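Local coordinates for protein D-glucosaminate-6-phosphate ammonia lyase (Salmonella typhimurium, PDB 7LCE) that is a pyridoxal-phosphate-dependent enzyme of the aminotransferase-like superfamily, its cofactor carried on a lysine, in an eight-chain assembly, at residues L145-V159 and F175-D189. Numbering follows the deposited sequence.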
loop_
_atom_site.group_PDB
_atom_site.type_symbol
_atom_site.label_atom_id
_atom_site.label_comp_id
_atom_site.label_asym_id
_atom_site.label_seq_id
_atom_site.Cartn_x
_atom_site.Cartn_y
_atom_site.Cartn_z
ATOM N N LEU A 145 30.755 1.278 9.167
ATOM C CA LEU A 145 30.849 1.705 7.775
ATOM C C LEU A 145 30.496 0.567 6.830
ATOM O O LEU A 145 29.838 0.782 5.805
ATOM C CB LEU A 145 32.256 2.223 7.476
ATOM C CG LEU A 145 32.539 2.599 6.021
ATOM C CD1 LEU A 145 31.571 3.666 5.545
ATOM C CD2 LEU A 145 33.974 3.066 5.860
ATOM N N GLU A 146 30.921 -0.653 7.161
ATOM C CA GLU A 146 30.668 -1.784 6.279
ATOM C C GLU A 146 29.207 -2.215 6.312
ATOM O O GLU A 146 28.683 -2.696 5.302
ATOM C CB GLU A 146 31.585 -2.945 6.654
ATOM C CG GLU A 146 33.062 -2.614 6.514
ATOM C CD GLU A 146 33.966 -3.746 6.958
ATOM O OE1 GLU A 146 33.555 -4.526 7.844
ATOM O OE2 GLU A 146 35.088 -3.857 6.416
ATOM N N SER A 147 28.527 -2.039 7.447
ATOM C CA SER A 147 27.129 -2.451 7.530
ATOM C C SER A 147 26.218 -1.538 6.724
ATOM O O SER A 147 25.147 -1.972 6.282
ATOM C CB SER A 147 26.674 -2.492 8.988
ATOM O OG SER A 147 27.465 -3.401 9.735
ATOM N N ALA A 148 26.621 -0.282 6.510
ATOM C CA ALA A 148 25.785 0.654 5.766
ATOM C C ALA A 148 25.752 0.351 4.274
ATOM O O ALA A 148 24.856 0.837 3.576
ATOM C CB ALA A 148 26.268 2.088 5.991
ATOM N N ILE A 149 26.702 -0.431 3.774
ATOM C CA ILE A 149 26.756 -0.759 2.355
ATOM C C ILE A 149 25.736 -1.848 2.054
ATOM O O ILE A 149 25.712 -2.894 2.713
ATOM C CB ILE A 149 28.171 -1.207 1.956
ATOM C CG1 ILE A 149 29.203 -0.159 2.374
ATOM C CG2 ILE A 149 28.242 -1.469 0.461
ATOM C CD1 ILE A 149 29.007 1.179 1.702
ATOM N N ASN A 150 24.896 -1.608 1.051
ATOM C CA ASN A 150 23.965 -2.616 0.559
ATOM C C ASN A 150 23.730 -2.354 -0.924
ATOM O O ASN A 150 24.370 -1.486 -1.526
ATOM C CB ASN A 150 22.669 -2.616 1.381
ATOM C CG ASN A 150 21.967 -1.278 1.367
ATOM O OD1 ASN A 150 21.297 -0.928 0.399
ATOM N ND2 ASN A 150 22.113 -0.522 2.448
ATOM N N GLU A 151 22.807 -3.112 -1.521
ATOM C CA GLU A 151 22.591 -3.028 -2.962
ATOM C C GLU A 151 22.008 -1.688 -3.395
ATOM O O GLU A 151 22.041 -1.372 -4.590
ATOM C CB GLU A 151 21.677 -4.163 -3.430
ATOM C CG GLU A 151 20.241 -4.061 -2.936
ATOM C CD GLU A 151 20.066 -4.557 -1.512
ATOM O OE1 GLU A 151 21.055 -5.043 -0.921
ATOM O OE2 GLU A 151 18.938 -4.458 -0.985
ATOM N N LYS A 152 21.475 -0.900 -2.463
ATOM C CA LYS A 152 20.975 0.432 -2.773
ATOM C C LYS A 152 22.040 1.513 -2.644
ATOM O O LYS A 152 21.788 2.660 -3.030
ATOM C CB LYS A 152 19.788 0.776 -1.865
ATOM C CG LYS A 152 18.476 0.135 -2.289
ATOM C CD LYS A 152 18.033 0.616 -3.664
ATOM C CE LYS A 152 16.559 0.313 -3.905
ATOM N NZ LYS A 152 16.106 0.712 -5.269
ATOM N N THR A 153 23.211 1.181 -2.106
ATOM C CA THR A 153 24.267 2.168 -1.925
ATOM C C THR A 153 24.842 2.581 -3.273
ATOM O O THR A 153 25.119 1.733 -4.127
ATOM C CB THR A 153 25.374 1.607 -1.030
ATOM O OG1 THR A 153 24.823 1.241 0.241
ATOM C CG2 THR A 153 26.457 2.650 -0.816
ATOM N N ALA A 154 25.016 3.888 -3.467
ATOM C CA ALA A 154 25.534 4.418 -4.722
ATOM C C ALA A 154 26.946 4.968 -4.624
ATOM O O ALA A 154 27.674 4.927 -5.618
ATOM C CB ALA A 154 24.616 5.528 -5.249
ATOM N N ALA A 155 27.355 5.467 -3.460
ATOM C CA ALA A 155 28.690 6.029 -3.295
ATOM C C ALA A 155 28.982 6.200 -1.811
ATOM O O ALA A 155 28.071 6.199 -0.975
ATOM C CB ALA A 155 28.828 7.373 -4.020
ATOM N N LEU A 156 30.266 6.357 -1.501
ATOM C CA LEU A 156 30.727 6.742 -0.174
ATOM C C LEU A 156 31.263 8.165 -0.236
ATOM O O LEU A 156 31.887 8.559 -1.227
ATOM C CB LEU A 156 31.821 5.800 0.337
ATOM C CG LEU A 156 31.438 4.404 0.829
ATOM C CD1 LEU A 156 31.046 3.494 -0.325
ATOM C CD2 LEU A 156 32.581 3.792 1.634
ATOM N N LEU A 157 31.020 8.940 0.820
ATOM C CA LEU A 157 31.413 10.343 0.857
ATOM C C LEU A 157 32.296 10.602 2.069
ATOM O O LEU A 157 31.896 10.324 3.206
ATOM C CB LEU A 157 30.191 11.259 0.884
ATOM C CG LEU A 157 30.530 12.750 0.832
ATOM C CD1 LEU A 157 31.002 13.130 -0.551
ATOM C CD2 LEU A 157 29.341 13.600 1.239
ATOM N N TYR A 158 33.486 11.137 1.823
ATOM C CA TYR A 158 34.395 11.586 2.868
ATOM C C TYR A 158 34.545 13.097 2.764
ATOM O O TYR A 158 34.826 13.620 1.682
ATOM C CB TYR A 158 35.758 10.903 2.741
ATOM C CG TYR A 158 36.692 11.156 3.904
ATOM C CD1 TYR A 158 37.461 12.312 3.965
ATOM C CD2 TYR A 158 36.818 10.231 4.932
ATOM C CE1 TYR A 158 38.321 12.548 5.025
ATOM C CE2 TYR A 158 37.677 10.458 5.996
ATOM C CZ TYR A 158 38.426 11.617 6.036
ATOM O OH TYR A 158 39.283 11.853 7.089
ATOM N N VAL A 159 34.355 13.794 3.880
ATOM C CA VAL A 159 34.413 15.250 3.917
ATOM C C VAL A 159 35.638 15.656 4.724
ATOM O O VAL A 159 35.751 15.313 5.908
ATOM C CB VAL A 159 33.135 15.854 4.520
ATOM C CG1 VAL A 159 33.158 17.371 4.402
ATOM C CG2 VAL A 159 31.898 15.280 3.845
ATOM N N PHE A 175 37.844 4.464 4.172
ATOM C CA PHE A 175 36.860 4.639 3.110
ATOM C C PHE A 175 37.339 4.044 1.791
ATOM O O PHE A 175 36.561 3.399 1.078
ATOM C CB PHE A 175 36.526 6.119 2.948
ATOM C CG PHE A 175 35.409 6.578 3.834
ATOM C CD1 PHE A 175 35.640 6.859 5.168
ATOM C CD2 PHE A 175 34.124 6.707 3.338
ATOM C CE1 PHE A 175 34.615 7.271 5.989
ATOM C CE2 PHE A 175 33.094 7.119 4.154
ATOM C CZ PHE A 175 33.340 7.402 5.482
ATOM N N VAL A 176 38.615 4.245 1.447
ATOM C CA VAL A 176 39.143 3.707 0.195
ATOM C C VAL A 176 39.022 2.189 0.174
ATOM O O VAL A 176 38.580 1.596 -0.818
ATOM C CB VAL A 176 40.601 4.155 -0.014
ATOM C CG1 VAL A 176 41.164 3.537 -1.282
ATOM C CG2 VAL A 176 40.685 5.667 -0.081
ATOM N N GLN A 177 39.406 1.537 1.274
ATOM C CA GLN A 177 39.380 0.079 1.317
ATOM C C GLN A 177 37.957 -0.451 1.192
ATOM O O GLN A 177 37.705 -1.405 0.445
ATOM C CB GLN A 177 40.028 -0.417 2.611
ATOM C CG GLN A 177 41.490 -0.034 2.759
ATOM C CD GLN A 177 42.090 -0.519 4.064
ATOM O OE1 GLN A 177 41.673 -1.539 4.611
ATOM N NE2 GLN A 177 43.070 0.218 4.575
ATOM N N VAL A 178 37.012 0.155 1.915
ATOM C CA VAL A 178 35.625 -0.297 1.852
ATOM C C VAL A 178 35.025 -0.010 0.480
ATOM O O VAL A 178 34.291 -0.838 -0.075
ATOM C CB VAL A 178 34.801 0.351 2.979
ATOM C CG1 VAL A 178 33.333 -0.014 2.841
ATOM C CG2 VAL A 178 35.336 -0.083 4.334
ATOM N N ALA A 179 35.330 1.157 -0.093
ATOM C CA ALA A 179 34.764 1.514 -1.392
ATOM C C ALA A 179 35.230 0.558 -2.482
ATOM O O ALA A 179 34.418 0.047 -3.262
ATOM C CB ALA A 179 35.127 2.956 -1.747
ATOM N N GLN A 180 36.538 0.297 -2.552
ATOM C CA GLN A 180 37.045 -0.589 -3.595
ATOM C C GLN A 180 36.651 -2.041 -3.364
ATOM O O GLN A 180 36.635 -2.823 -4.321
ATOM C CB GLN A 180 38.567 -0.462 -3.719
ATOM C CG GLN A 180 39.022 0.852 -4.350
ATOM C CD GLN A 180 40.523 0.922 -4.568
ATOM O OE1 GLN A 180 41.284 0.149 -3.986
ATOM N NE2 GLN A 180 40.954 1.855 -5.413
ATOM N N ALA A 181 36.333 -2.420 -2.124
ATOM C CA ALA A 181 35.895 -3.786 -1.856
ATOM C C ALA A 181 34.467 -4.046 -2.325
ATOM O O ALA A 181 34.113 -5.205 -2.567
ATOM C CB ALA A 181 36.021 -4.103 -0.365
ATOM N N ASN A 182 33.641 -3.007 -2.449
ATOM C CA ASN A 182 32.276 -3.147 -2.945
ATOM C C ASN A 182 32.105 -2.600 -4.356
ATOM O O ASN A 182 30.972 -2.524 -4.848
ATOM C CB ASN A 182 31.286 -2.461 -2.000
ATOM C CG ASN A 182 31.138 -3.191 -0.681
ATOM O OD1 ASN A 182 30.269 -4.050 -0.531
ATOM N ND2 ASN A 182 31.983 -2.850 0.285
ATOM N N HIS A 183 33.202 -2.225 -5.018
ATOM C CA HIS A 183 33.172 -1.618 -6.348
ATOM C C HIS A 183 32.189 -0.449 -6.397
ATOM O O HIS A 183 31.356 -0.329 -7.298
ATOM C CB HIS A 183 32.863 -2.659 -7.422
ATOM C CG HIS A 183 33.982 -3.627 -7.649
ATOM N ND1 HIS A 183 35.225 -3.232 -8.094
ATOM C CD2 HIS A 183 34.052 -4.968 -7.478
ATOM C CE1 HIS A 183 36.012 -4.288 -8.194
ATOM N NE2 HIS A 183 35.323 -5.354 -7.826
ATOM N N LEU A 184 32.300 0.417 -5.400
ATOM C CA LEU A 184 31.552 1.650 -5.315
ATOM C C LEU A 184 32.496 2.841 -5.403
ATOM O O LEU A 184 33.629 2.780 -4.914
ATOM C CB LEU A 184 30.769 1.727 -4.001
ATOM C CG LEU A 184 29.706 0.649 -3.810
ATOM C CD1 LEU A 184 29.049 0.797 -2.448
ATOM C CD2 LEU A 184 28.673 0.720 -4.925
ATOM N N PRO A 185 32.068 3.938 -6.024
ATOM C CA PRO A 185 32.943 5.108 -6.120
ATOM C C PRO A 185 33.032 5.834 -4.787
ATOM O O PRO A 185 32.045 5.955 -4.057
ATOM C CB PRO A 185 32.265 5.969 -7.190
ATOM C CG PRO A 185 30.826 5.610 -7.084
ATOM C CD PRO A 185 30.792 4.143 -6.732
ATOM N N LEU A 186 34.232 6.312 -4.471
ATOM C CA LEU A 186 34.467 7.105 -3.272
ATOM C C LEU A 186 34.562 8.574 -3.655
ATOM O O LEU A 186 35.361 8.946 -4.518
ATOM C CB LEU A 186 35.751 6.670 -2.562
ATOM C CG LEU A 186 36.176 7.581 -1.407
ATOM C CD1 LEU A 186 35.087 7.648 -0.347
ATOM C CD2 LEU A 186 37.490 7.126 -0.802
ATOM N N ILE A 187 33.749 9.402 -3.007
ATOM C CA ILE A 187 33.687 10.832 -3.278
ATOM C C ILE A 187 34.281 11.560 -2.083
ATOM O O ILE A 187 33.931 11.268 -0.933
ATOM C CB ILE A 187 32.243 11.287 -3.546
ATOM C CG1 ILE A 187 31.639 10.472 -4.690
ATOM C CG2 ILE A 187 32.193 12.772 -3.868
ATOM C CD1 ILE A 187 30.207 10.829 -5.006
ATOM N N VAL A 188 35.176 12.505 -2.351
ATOM C CA VAL A 188 35.853 13.265 -1.310
ATOM C C VAL A 188 35.525 14.738 -1.496
ATOM O O VAL A 188 35.725 15.293 -2.582
ATOM C CB VAL A 188 37.375 13.039 -1.331
ATOM C CG1 VAL A 188 38.056 14.008 -0.386
ATOM C CG2 VAL A 188 37.699 11.609 -0.944
ATOM N N ASP A 189 35.021 15.361 -0.437
ATOM C CA ASP A 189 34.786 16.798 -0.419
ATOM C C ASP A 189 36.014 17.465 0.187
ATOM O O ASP A 189 36.225 17.411 1.404
ATOM C CB ASP A 189 33.520 17.120 0.371
ATOM C CG ASP A 189 33.289 18.613 0.531
ATOM O OD1 ASP A 189 33.946 19.416 -0.167
ATOM O OD2 ASP A 189 32.428 18.985 1.356
#
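The ring of Phe175 is sandwiched between Leu145, whose CD2 sits over the centre of one face 4.1 Å from the ring centroid in a CH-pi contact, and Tyr158 on the opposite face. Tyr158 turns its CD2 edge to that face in an offset edge-to-face pair, the planes inclined at 80°, while CB of Leu156 meets the rim of Phe175 in the ring plane. An aromatic ring suits this place because it offers one face to helix 142-147 and the other to the strand. In Leu156, chi1 (-75°) puts CG beside the backbone N, and chi2 (72°) then sends CD2 to within 3.7 Å of Phe175 CD2 and CD1 to Leu184. Branched Val178 serves two neighbours, CG1 facing Leu156 and Ile149, CG2 lying 3.8 Å from Leu145 CD2; Ile149 meets Leu184 tip to tip. Just past the helix, the amide of Asn182 folds back, ND2 donating to Val178 O (3.1 Å), which also receives Asn182 N from the other face of its plane.

Strands 153-159 and 186-189 run parallel, joined through helix 172-181 as a beta-alpha-beta unit. Leu156 N donates to Pro185 O, Ile187 N to Leu156 O, Tyr158 N to Ile187 O and Asp189 N to Tyr158 O. Apolar packing thus holds helix 172-181 against the sheet face carrying Leu156 and Tyr158, while backbone bonding sets Asp189 with OD2 close to N1 of the modified residue LLP at position 213, consistent with this superfamily's aspartate-pyridine pairing.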